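Local coordinates for Non-sulfated chondroitin lyase E66 (Autographa californica nucleopolyhedrovirus, PDB 3VSN), which cleaves non-sulfated chondroitin as a polysaccharide lyase of the occlusion-derived virus envelope and is essential for oral infection of the insect host, at residues T280-G291 and I309-H320; L331-V340 and W362-R371. All blocks are in the same frame, centred on the assembly; numbering follows the deposited sequence.

Interaction 1. Residues T280-G291 and I309-H320; sequences TRAIENVGSPEG and IGNFITYPLAVH
Ile283 and Glu284 of helix 276-284 pack against Ile313 and Tyr315 of the chain leading into strand 318-322 and His320 within that strand, at the seam where the alpha/alpha toroid gives way to the beta-sheet part of the lyase. The apolar contacts centre on Ile283. Its CG2 branch, anti to the backbone N, lies 3.8 Å from Ile313 CD1 and also meets Ile309 and the hydroxyl end of Tyr315, while its CD1 reaches the edge of the Phe312 ring in the ring plane. Ile313 CD1 continues to Glu284 CG, 3.4 Å away.

Ring faces supply the second kind of contact. The Tyr315 ring is sandwiched: residues 288-289 cover one face, with Pro289 CD 4.1 Å from the ring centroid, and Ile313 CG1 sits over the centre of the other. His320 receives Glu284 CB over a face, 22° off the ring normal.

Polar bonding serves mainly to fix these groups within each segment. Arg281 NH2 forms a salt bridge with Glu284 OE1 (3.0 Å), using the anti lone pair of that oxygen; OE2 accepts from a water that also donates to Thr314 O, bridging the segments. With no side chain at Gly310, the backbones approach closely (Pro289 CA to Gly310 CA 4.0 Å), and Gly310 CA makes CA-H...O contacts of 3.4 Å with both Ser288 O and Pro289 O. Finally, Tyr315 OH donates to Ile309 O at 2.7 Å from above the carbonyl plane, and Phe312 N approaches that oxygen from the opposite face at 3.2 Å.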
loop_
_atom_site.group_PDB
_atom_site.type_symbol
_atom_site.label_atom_id
_atom_site.label_comp_id
_atom_site.label_asym_id
_atom_site.label_seq_id
_atom_site.Cartn_x
_atom_site.Cartn_y
_atom_site.Cartn_z
ATOM N N THR A 280 -7.815 -8.711 5.562
ATOM C CA THR A 280 -8.121 -8.917 4.144
ATOM C C THR A 280 -8.668 -7.633 3.522
ATOM O O THR A 280 -8.226 -7.225 2.451
ATOM C CB THR A 280 -9.100 -10.091 3.934
ATOM O OG1 THR A 280 -8.510 -11.287 4.456
ATOM C CG2 THR A 280 -9.402 -10.305 2.449
ATOM N N ARG A 281 -9.614 -7.000 4.211
ATOM C CA ARG A 281 -10.155 -5.710 3.786
ATOM C C ARG A 281 -9.080 -4.616 3.720
ATOM O O ARG A 281 -9.089 -3.795 2.806
ATOM C CB ARG A 281 -11.314 -5.281 4.693
ATOM C CG ARG A 281 -12.598 -6.093 4.503
ATOM C CD ARG A 281 -13.342 -5.741 3.216
ATOM N NE ARG A 281 -13.609 -4.307 3.151
ATOM C CZ ARG A 281 -13.025 -3.458 2.309
ATOM N NH1 ARG A 281 -13.333 -2.168 2.367
ATOM N NH2 ARG A 281 -12.145 -3.886 1.408
ATOM N N ALA A 282 -8.159 -4.619 4.683
ATOM C CA ALA A 282 -7.036 -3.673 4.687
ATOM C C ALA A 282 -6.160 -3.810 3.442
ATOM O O ALA A 282 -5.697 -2.810 2.889
ATOM C CB ALA A 282 -6.195 -3.845 5.943
ATOM N N ILE A 283 -5.937 -5.049 3.010
ATOM C CA ILE A 283 -5.135 -5.313 1.818
ATOM C C ILE A 283 -5.922 -4.962 0.550
ATOM O O ILE A 283 -5.377 -4.339 -0.365
ATOM C CB ILE A 283 -4.599 -6.769 1.791
ATOM C CG1 ILE A 283 -3.743 -7.071 3.043
ATOM C CG2 ILE A 283 -3.824 -7.053 0.506
ATOM C CD1 ILE A 283 -2.540 -6.170 3.262
ATOM N N GLU A 284 -7.203 -5.342 0.508
ATOM C CA GLU A 284 -8.084 -4.954 -0.601
ATOM C C GLU A 284 -8.113 -3.439 -0.776
ATOM O O GLU A 284 -8.129 -2.932 -1.901
ATOM C CB GLU A 284 -9.512 -5.450 -0.370
ATOM C CG GLU A 284 -9.679 -6.955 -0.453
ATOM C CD GLU A 284 -11.109 -7.408 -0.214
ATOM O OE1 GLU A 284 -11.950 -6.586 0.219
ATOM O OE2 GLU A 284 -11.387 -8.596 -0.467
ATOM N N ASN A 285 -8.110 -2.725 0.347
ATOM C CA ASN A 285 -8.223 -1.267 0.339
ATOM C C ASN A 285 -7.059 -0.521 -0.318
ATOM O O ASN A 285 -7.218 0.640 -0.696
ATOM C CB ASN A 285 -8.466 -0.729 1.755
ATOM C CG ASN A 285 -9.917 -0.838 2.184
ATOM O OD1 ASN A 285 -10.796 -1.120 1.370
ATOM N ND2 ASN A 285 -10.176 -0.615 3.472
ATOM N N VAL A 286 -5.901 -1.172 -0.457
ATOM C CA VAL A 286 -4.713 -0.487 -1.002
ATOM C C VAL A 286 -3.935 -1.250 -2.085
ATOM O O VAL A 286 -3.230 -0.637 -2.886
ATOM C CB VAL A 286 -3.721 -0.032 0.109
ATOM C CG1 VAL A 286 -4.410 0.845 1.149
ATOM C CG2 VAL A 286 -3.031 -1.226 0.768
ATOM N N GLY A 287 -4.061 -2.575 -2.113
ATOM C CA GLY A 287 -3.218 -3.395 -2.981
ATOM C C GLY A 287 -3.815 -3.758 -4.327
ATOM O O GLY A 287 -4.923 -3.340 -4.661
ATOM N N SER A 288 -3.062 -4.544 -5.094
ATOM C CA SER A 288 -3.507 -5.072 -6.383
ATOM C C SER A 288 -2.718 -6.344 -6.688
ATOM O O SER A 288 -1.615 -6.518 -6.168
ATOM C CB SER A 288 -3.306 -4.041 -7.500
ATOM O OG SER A 288 -1.931 -3.792 -7.732
ATOM N N PRO A 289 -3.276 -7.241 -7.526
ATOM C CA PRO A 289 -2.586 -8.497 -7.829
ATOM C C PRO A 289 -1.179 -8.297 -8.400
ATOM O O PRO A 289 -0.289 -9.104 -8.129
ATOM C CB PRO A 289 -3.501 -9.155 -8.867
ATOM C CG PRO A 289 -4.856 -8.616 -8.552
ATOM C CD PRO A 289 -4.608 -7.188 -8.158
ATOM N N GLU A 290 -0.981 -7.223 -9.163
ATOM C CA GLU A 290 0.322 -6.936 -9.773
ATOM C C GLU A 290 1.349 -6.380 -8.781
ATOM O O GLU A 290 2.532 -6.261 -9.108
ATOM C CB GLU A 290 0.167 -5.987 -10.973
ATOM C CG GLU A 290 -0.570 -6.586 -12.171
ATOM C CD GLU A 290 -2.063 -6.767 -11.930
ATOM O OE1 GLU A 290 -2.671 -5.923 -11.237
ATOM O OE2 GLU A 290 -2.637 -7.758 -12.426
ATOM N N GLY A 291 0.903 -6.034 -7.576
ATOM C CA GLY A 291 1.799 -5.493 -6.552
ATOM C C GLY A 291 1.859 -3.972 -6.518
ATOM O O GLY A 291 2.605 -3.391 -5.723
ATOM N N ILE A 309 2.747 -8.074 -1.839
ATOM C CA ILE A 309 1.344 -7.730 -1.544
ATOM C C ILE A 309 0.347 -8.375 -2.514
ATOM O O ILE A 309 -0.772 -8.705 -2.128
ATOM C CB ILE A 309 1.118 -6.200 -1.433
ATOM C CG1 ILE A 309 -0.129 -5.900 -0.584
ATOM C CG2 ILE A 309 1.034 -5.560 -2.815
ATOM C CD1 ILE A 309 -0.232 -4.467 -0.093
ATOM N N GLY A 310 0.765 -8.569 -3.764
ATOM C CA GLY A 310 -0.091 -9.191 -4.773
ATOM C C GLY A 310 -0.418 -10.647 -4.468
ATOM O O GLY A 310 -1.393 -11.192 -4.990
ATOM N N ASN A 311 0.399 -11.267 -3.613
ATOM C CA ASN A 311 0.240 -12.674 -3.238
ATOM C C ASN A 311 -0.458 -12.878 -1.893
ATOM O O ASN A 311 -0.639 -14.017 -1.453
ATOM C CB ASN A 311 1.610 -13.374 -3.224
ATOM C CG ASN A 311 2.343 -13.247 -4.544
ATOM O OD1 ASN A 311 1.742 -13.351 -5.608
ATOM N ND2 ASN A 311 3.653 -13.020 -4.479
ATOM N N PHE A 312 -0.848 -11.785 -1.242
ATOM C CA PHE A 312 -1.449 -11.873 0.092
ATOM C C PHE A 312 -2.864 -12.445 0.065
ATOM O O PHE A 312 -3.235 -13.245 0.931
ATOM C CB PHE A 312 -1.471 -10.505 0.785
ATOM C CG PHE A 312 -0.129 -10.036 1.292
ATOM C CD1 PHE A 312 1.024 -10.813 1.156
ATOM C CD2 PHE A 312 -0.031 -8.817 1.949
ATOM C CE1 PHE A 312 2.245 -10.362 1.644
ATOM C CE2 PHE A 312 1.182 -8.364 2.442
ATOM C CZ PHE A 312 2.325 -9.135 2.284
ATOM N N ILE A 313 -3.645 -12.006 -0.921
ATOM C CA ILE A 313 -5.056 -12.360 -1.047
ATOM C C ILE A 313 -5.432 -12.527 -2.520
ATOM O O ILE A 313 -4.650 -12.182 -3.409
ATOM C CB ILE A 313 -5.979 -11.289 -0.413
ATOM C CG1 ILE A 313 -5.814 -9.935 -1.119
ATOM C CG2 ILE A 313 -5.718 -11.158 1.083
ATOM C CD1 ILE A 313 -6.897 -8.934 -0.784
ATOM N N THR A 314 -6.618 -13.080 -2.766
ATOM C CA THR A 314 -7.245 -13.011 -4.079
ATOM C C THR A 314 -8.078 -11.735 -4.094
ATOM O O THR A 314 -8.986 -11.570 -3.272
ATOM C CB THR A 314 -8.136 -14.235 -4.368
ATOM O OG1 THR A 314 -7.327 -15.416 -4.390
ATOM C CG2 THR A 314 -8.842 -14.091 -5.722
ATOM N N TYR A 315 -7.756 -10.835 -5.020
ATOM C CA TYR A 315 -8.371 -9.511 -5.068
ATOM C C TYR A 315 -9.654 -9.513 -5.899
ATOM O O TYR A 315 -9.653 -10.019 -7.023
ATOM C CB TYR A 315 -7.400 -8.508 -5.694
ATOM C CG TYR A 315 -6.195 -8.144 -4.855
ATOM C CD1 TYR A 315 -5.052 -8.952 -4.843
ATOM C CD2 TYR A 315 -6.179 -6.969 -4.104
ATOM C CE1 TYR A 315 -3.939 -8.606 -4.091
ATOM C CE2 TYR A 315 -5.073 -6.617 -3.346
ATOM C CZ TYR A 315 -3.957 -7.435 -3.343
ATOM O OH TYR A 315 -2.856 -7.075 -2.600
ATOM N N PRO A 316 -10.746 -8.932 -5.360
ATOM C CA PRO A 316 -11.963 -8.774 -6.153
ATOM C C PRO A 316 -11.869 -7.567 -7.087
ATOM O O PRO A 316 -11.082 -6.651 -6.839
ATOM C CB PRO A 316 -13.038 -8.533 -5.092
ATOM C CG PRO A 316 -12.312 -7.862 -3.975
ATOM C CD PRO A 316 -10.918 -8.434 -3.980
ATOM N N LEU A 317 -12.656 -7.580 -8.158
ATOM C CA LEU A 317 -12.825 -6.406 -9.003
ATOM C C LEU A 317 -13.868 -5.548 -8.306
ATOM O O LEU A 317 -15.036 -5.928 -8.230
ATOM C CB LEU A 317 -13.300 -6.807 -10.406
ATOM C CG LEU A 317 -12.468 -7.835 -11.189
ATOM C CD1 LEU A 317 -13.298 -8.473 -12.297
ATOM C CD2 LEU A 317 -11.192 -7.219 -11.747
ATOM N N ALA A 318 -13.445 -4.406 -7.770
ATOM C CA ALA A 318 -14.305 -3.628 -6.887
ATOM C C ALA A 318 -13.812 -2.212 -6.662
ATOM O O ALA A 318 -12.647 -1.892 -6.915
ATOM C CB ALA A 318 -14.450 -4.334 -5.541
ATOM N N VAL A 319 -14.718 -1.374 -6.166
ATOM C CA VAL A 319 -14.370 -0.055 -5.656
ATOM C C VAL A 319 -14.444 -0.127 -4.128
ATOM O O VAL A 319 -15.453 -0.558 -3.572
ATOM C CB VAL A 319 -15.317 1.029 -6.208
ATOM C CG1 VAL A 319 -14.897 2.414 -5.732
ATOM C CG2 VAL A 319 -15.353 0.978 -7.734
ATOM N N HIS A 320 -13.363 0.276 -3.466
ATOM C CA HIS A 320 -13.254 0.215 -2.008
ATOM C C HIS A 320 -13.103 1.592 -1.439
ATOM O O HIS A 320 -12.479 2.459 -2.060
ATOM C CB HIS A 320 -12.023 -0.594 -1.596
ATOM C CG HIS A 320 -11.972 -1.986 -2.172
ATOM N ND1 HIS A 320 -12.783 -2.978 -1.748
ATOM C CD2 HIS A 320 -11.140 -2.543 -3.140
ATOM C CE1 HIS A 320 -12.499 -4.105 -2.426
ATOM N NE2 HIS A 320 -11.492 -3.839 -3.276
HETATM O O HOH W 1 -10.010 -11.000 -0.829
HETATM O O HOH W 2 -0.850 -11.874 -8.199
#

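Interaction 2. Residues L331-V340 and W362-R371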
loop_
_atom_site.group_PDB
_atom_site.type_symbol
_atom_site.label_atom_id
_atom_site.label_comp_id
_atom_site.label_asym_id
_atom_site.label_seq_id
_atom_site.Cartn_x
_atom_site.Cartn_y
_atom_site.Cartn_z
ATOM N N LEU A 331 -10.075 -1.365 -8.294
ATOM C CA LEU A 331 -9.418 -2.369 -9.106
ATOM C C LEU A 331 -10.425 -2.871 -10.128
ATOM O O LEU A 331 -11.454 -3.441 -9.766
ATOM C CB LEU A 331 -8.890 -3.529 -8.248
ATOM C CG LEU A 331 -8.088 -4.584 -9.024
ATOM C CD1 LEU A 331 -6.706 -4.058 -9.395
ATOM C CD2 LEU A 331 -7.984 -5.883 -8.237
ATOM N N SER A 332 -10.131 -2.633 -11.403
ATOM C CA SER A 332 -10.977 -3.114 -12.478
ATOM C C SER A 332 -10.223 -4.160 -13.297
ATOM O O SER A 332 -9.095 -4.535 -12.955
ATOM C CB SER A 332 -11.434 -1.949 -13.365
ATOM O OG SER A 332 -10.398 -1.528 -14.238
ATOM N N LYS A 333 -10.852 -4.628 -14.370
ATOM C CA LYS A 333 -10.201 -5.552 -15.297
ATOM C C LYS A 333 -9.012 -4.893 -16.012
ATOM O O LYS A 333 -8.107 -5.584 -16.472
ATOM C CB LYS A 333 -11.210 -6.088 -16.319
ATOM C CG LYS A 333 -12.297 -6.971 -15.713
ATOM C CD LYS A 333 -13.305 -7.436 -16.754
ATOM C CE LYS A 333 -14.449 -8.190 -16.085
ATOM N NZ LYS A 333 -15.529 -8.548 -17.045
ATOM N N THR A 334 -9.015 -3.562 -16.086
ATOM C CA THR A 334 -8.017 -2.835 -16.879
ATOM C C THR A 334 -7.047 -1.961 -16.085
ATOM O O THR A 334 -5.932 -1.699 -16.550
ATOM C CB THR A 334 -8.678 -1.970 -17.977
ATOM O OG1 THR A 334 -9.599 -1.047 -17.380
ATOM C CG2 THR A 334 -9.402 -2.846 -19.001
ATOM N N TYR A 335 -7.452 -1.500 -14.903
ATOM C CA TYR A 335 -6.579 -0.616 -14.124
ATOM C C TYR A 335 -6.678 -0.729 -12.605
ATOM O O TYR A 335 -7.633 -1.284 -12.062
ATOM C CB TYR A 335 -6.719 0.851 -14.576
ATOM C CG TYR A 335 -7.933 1.625 -14.076
ATOM C CD1 TYR A 335 -9.082 1.748 -14.863
ATOM C CD2 TYR A 335 -7.912 2.276 -12.840
ATOM C CE1 TYR A 335 -10.180 2.480 -14.424
ATOM C CE2 TYR A 335 -9.006 3.004 -12.390
ATOM C CZ TYR A 335 -10.136 3.106 -13.186
ATOM O OH TYR A 335 -11.216 3.840 -12.742
ATOM N N TYR A 336 -5.643 -0.220 -11.945
ATOM C CA TYR A 336 -5.653 0.035 -10.513
ATOM C C TYR A 336 -5.558 1.545 -10.350
ATOM O O TYR A 336 -4.683 2.180 -10.938
ATOM C CB TYR A 336 -4.460 -0.652 -9.827
ATOM C CG TYR A 336 -4.188 -0.158 -8.416
ATOM C CD1 TYR A 336 -4.831 -0.727 -7.319
ATOM C CD2 TYR A 336 -3.292 0.888 -8.181
ATOM C CE1 TYR A 336 -4.588 -0.273 -6.028
ATOM C CE2 TYR A 336 -3.048 1.353 -6.898
ATOM C CZ TYR A 336 -3.695 0.767 -5.825
ATOM O OH TYR A 336 -3.454 1.230 -4.548
ATOM N N GLY A 337 -6.470 2.120 -9.576
ATOM C CA GLY A 337 -6.421 3.549 -9.265
ATOM C C GLY A 337 -6.673 3.762 -7.788
ATOM O O GLY A 337 -7.439 3.018 -7.179
ATOM N N SER A 338 -6.038 4.775 -7.206
ATOM C CA SER A 338 -6.247 5.073 -5.787
ATOM C C SER A 338 -5.936 6.521 -5.449
ATOM O O SER A 338 -5.041 7.126 -6.042
ATOM C CB SER A 338 -5.394 4.142 -4.917
ATOM O OG SER A 338 -5.731 4.266 -3.544
ATOM N N VAL A 339 -6.691 7.076 -4.502
ATOM C CA VAL A 339 -6.394 8.394 -3.946
ATOM C C VAL A 339 -6.325 8.295 -2.426
ATOM O O VAL A 339 -7.245 7.772 -1.786
ATOM C CB VAL A 339 -7.445 9.465 -4.331
ATOM C CG1 VAL A 339 -7.133 10.795 -3.649
ATOM C CG2 VAL A 339 -7.509 9.659 -5.839
ATOM N N VAL A 340 -5.226 8.785 -1.859
ATOM C CA VAL A 340 -5.155 9.013 -0.417
ATOM C C VAL A 340 -5.660 10.427 -0.146
ATOM O O VAL A 340 -5.104 11.403 -0.657
ATOM C CB VAL A 340 -3.724 8.822 0.135
ATOM C CG1 VAL A 340 -3.648 9.210 1.609
ATOM C CG2 VAL A 340 -3.260 7.382 -0.068
ATOM N N TRP A 362 2.596 11.814 -1.904
ATOM C CA TRP A 362 1.663 11.291 -0.897
ATOM C C TRP A 362 0.353 12.028 -0.827
ATOM O O TRP A 362 -0.652 11.476 -0.372
ATOM C CB TRP A 362 2.307 11.320 0.482
ATOM C CG TRP A 362 3.335 10.242 0.737
ATOM C CD1 TRP A 362 4.100 9.538 -0.194
ATOM C CD2 TRP A 362 3.767 9.736 2.045
ATOM N NE1 TRP A 362 4.938 8.645 0.436
ATOM C CE2 TRP A 362 4.790 8.717 1.777
ATOM C CE3 TRP A 362 3.412 10.008 3.362
ATOM C CZ2 TRP A 362 5.419 8.021 2.801
ATOM C CZ3 TRP A 362 4.056 9.303 4.388
ATOM C CH2 TRP A 362 5.037 8.336 4.111
ATOM N N THR A 363 0.351 13.286 -1.255
ATOM C CA THR A 363 -0.816 14.147 -1.082
ATOM C C THR A 363 -1.564 14.456 -2.374
ATOM O O THR A 363 -2.733 14.841 -2.338
ATOM C CB THR A 363 -0.434 15.486 -0.420
ATOM O OG1 THR A 363 0.559 16.153 -1.211
ATOM C CG2 THR A 363 0.101 15.253 0.990
ATOM N N MET A 364 -0.898 14.294 -3.514
ATOM C CA MET A 364 -1.464 14.773 -4.773
ATOM C C MET A 364 -1.433 13.783 -5.937
ATOM O O MET A 364 -1.799 14.145 -7.056
ATOM C CB MET A 364 -0.804 16.099 -5.172
ATOM C CG MET A 364 -1.199 17.270 -4.289
ATOM S SD MET A 364 -0.363 18.801 -4.740
ATOM C CE MET A 364 1.226 18.573 -3.946
ATOM N N ALA A 365 -1.005 12.543 -5.690
ATOM C CA ALA A 365 -1.059 11.517 -6.739
ATOM C C ALA A 365 -2.511 11.281 -7.147
ATOM O O ALA A 365 -3.348 10.930 -6.314
ATOM C CB ALA A 365 -0.415 10.216 -6.279
ATOM N N ARG A 366 -2.798 11.510 -8.425
ATOM C CA ARG A 366 -4.119 11.281 -9.006
ATOM C C ARG A 366 -3.908 10.541 -10.316
ATOM O O ARG A 366 -3.876 11.143 -11.391
ATOM C CB ARG A 366 -4.854 12.610 -9.244
ATOM C CG ARG A 366 -4.991 13.503 -8.017
ATOM C CD ARG A 366 -5.946 12.912 -6.992
ATOM N NE ARG A 366 -6.247 13.860 -5.921
ATOM C CZ ARG A 366 -5.572 13.943 -4.777
ATOM N NH1 ARG A 366 -4.540 13.138 -4.538
ATOM N NH2 ARG A 366 -5.928 14.841 -3.869
ATOM N N ARG A 367 -3.744 9.227 -10.208
ATOM C CA ARG A 367 -3.229 8.418 -11.308
ATOM C C ARG A 367 -3.921 7.058 -11.366
ATOM O O ARG A 367 -4.304 6.488 -10.335
ATOM C CB ARG A 367 -1.704 8.255 -11.152
ATOM C CG ARG A 367 -1.035 7.262 -12.094
ATOM C CD ARG A 367 -0.943 7.747 -13.537
ATOM N NE ARG A 367 -0.453 6.670 -14.398
ATOM C CZ ARG A 367 0.831 6.396 -14.620
ATOM N NH1 ARG A 367 1.786 7.137 -14.065
ATOM N NH2 ARG A 367 1.166 5.379 -15.408
ATOM N N ILE A 368 -4.112 6.567 -12.584
ATOM C CA ILE A 368 -4.505 5.186 -12.804
ATOM C C ILE A 368 -3.340 4.486 -13.492
ATOM O O ILE A 368 -2.628 5.092 -14.301
ATOM C CB ILE A 368 -5.809 5.060 -13.627
ATOM C CG1 ILE A 368 -5.650 5.655 -15.040
ATOM C CG2 ILE A 368 -6.963 5.707 -12.873
ATOM C CD1 ILE A 368 -6.896 5.568 -15.906
ATOM N N TRP A 369 -3.126 3.228 -13.130
ATOM C CA TRP A 369 -2.075 2.435 -13.731
ATOM C C TRP A 369 -2.692 1.292 -14.470
ATOM O O TRP A 369 -3.436 0.498 -13.893
ATOM C CB TRP A 369 -1.115 1.916 -12.668
ATOM C CG TRP A 369 -0.256 2.980 -12.027
ATOM C CD1 TRP A 369 0.985 3.441 -12.457
ATOM C CD2 TRP A 369 -0.540 3.743 -10.801
ATOM N NE1 TRP A 369 1.469 4.409 -11.611
ATOM C CE2 TRP A 369 0.611 4.635 -10.597
ATOM C CE3 TRP A 369 -1.590 3.778 -9.890
ATOM C CZ2 TRP A 369 0.681 5.512 -9.523
ATOM C CZ3 TRP A 369 -1.506 4.664 -8.809
ATOM C CH2 TRP A 369 -0.397 5.512 -8.633
ATOM N N ASN A 370 -2.393 1.217 -15.763
ATOM C CA ASN A 370 -2.832 0.114 -16.609
ATOM C C ASN A 370 -2.271 -1.192 -16.052
ATOM O O ASN A 370 -1.061 -1.318 -15.865
ATOM C CB ASN A 370 -2.350 0.347 -18.050
ATOM C CG ASN A 370 -2.985 -0.604 -19.048
ATOM O OD1 ASN A 370 -3.039 -1.814 -18.828
ATOM N ND2 ASN A 370 -3.460 -0.056 -20.161
ATOM N N ARG A 371 -3.150 -2.154 -15.774
ATOM C CA ARG A 371 -2.732 -3.425 -15.170
ATOM C C ARG A 371 -1.765 -4.218 -16.048
ATOM O O ARG A 371 -0.999 -5.041 -15.545
ATOM C CB ARG A 371 -3.946 -4.273 -14.791
ATOM C CG ARG A 371 -4.714 -3.715 -13.600
ATOM C CD ARG A 371 -5.846 -4.632 -13.179
ATOM N NE ARG A 371 -5.351 -5.911 -12.667
ATOM C CZ ARG A 371 -6.127 -6.939 -12.336
ATOM N NH1 ARG A 371 -7.449 -6.851 -12.449
ATOM N NH2 ARG A 371 -5.578 -8.059 -11.886
HETATM O O HOH W 3 -5.302 -3.284 -19.239
HETATM O O HOH W 4 -2.957 7.820 -7.708
HETATM O O HOH W 5 -5.138 14.202 -1.274
HETATM O O HOH W 6 -2.914 9.537 -3.790
HETATM O O HOH W 7 -2.835 11.700 -2.172
#
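Arg371 lies across the turn that joins strands 327-331 and 335-340, its side chain at about a right angle to that of Leu331. Leu331 CD1 sits over one face of the guanidinium, whereas Ser332 O meets the edge and accepts from Arg371 NH1 at 2.9 Å, only 8° out of the guanidinium plane. A bend at chi3 (66°) turns the arginine tip back to this carbonyl, and NH2 is salt-bridged to Glu290. The backbone bond from Arg371 N to Thr334 O is nearly straight (2.9 Å, 175° at the hydrogen). Ser332 OG grips the amides of Thr334 (an ST turn) and Tyr335 (an ST motif).

Next along the antiparallel pair, Tyr336 and Trp369 lie side by side, pointing the same way, with Tyr336 CD2 3.8 Å from Trp369 CE3, which lies at the tyrosine edge. Their backbones form a hydrogen-bonded pair, Trp369 N to Tyr336 O at 2.9 Å and Tyr336 N to Trp369 O at 3.0 Å. Arg367 CG lies over the centre of the indole face and Trp369 NE1 over the centre of the Arg367 guanidinium, which is salt-bridged to Glu386. On the opposite sheet face, Ile368 crosses the Tyr335 ring obliquely, its CD1 over a face and its CG2 3.4 Å from Tyr335 CE2; Phe448 packs on both residues.

Beyond this the strands separate (Val339 CA to Arg366 CA 6.3 Å), and waters bridge Ser338 O to Arg367 N and Val340 N to Ala365 O in place of direct backbone bonds. Val339 CG1 lies over a face of the Arg366 guanidinium, whose NH1 donates to Ala365 O at 3.1 Å. Another water joins Arg366 NH2 to Val340 O and Thr363 O, so this buried charge is probably offset by carbonyl dipoles and water.

Both segments of interaction 1 precede those of interaction 2 in the sequence, and their centres are 13 Å apart. Both reach one four-stranded antiparallel sheet, ordered 318-322, 327-331, 335-340, 367-370: interaction 1 involves one outermost strand and interaction 2 the other with its neighbour. They touch directly, through probable hydrogen bonds between Val286 O and Tyr336 OH (2.5 Å) and Ala318 O and Leu331 N (3.0 Å). The small sheet lies between the segment following helix 276-284 and the large sheet, where Ile368 meets Met453 of strand 452-461 and Leu556 of strand 550-558. Active-site residues lie near both contacts: between side chains, the proton donor Tyr254 is about 10 Å from Ile283, and Arg300, the transition-state stabiliser, and Glu350, important for activity, are each about 4 Å from Trp362.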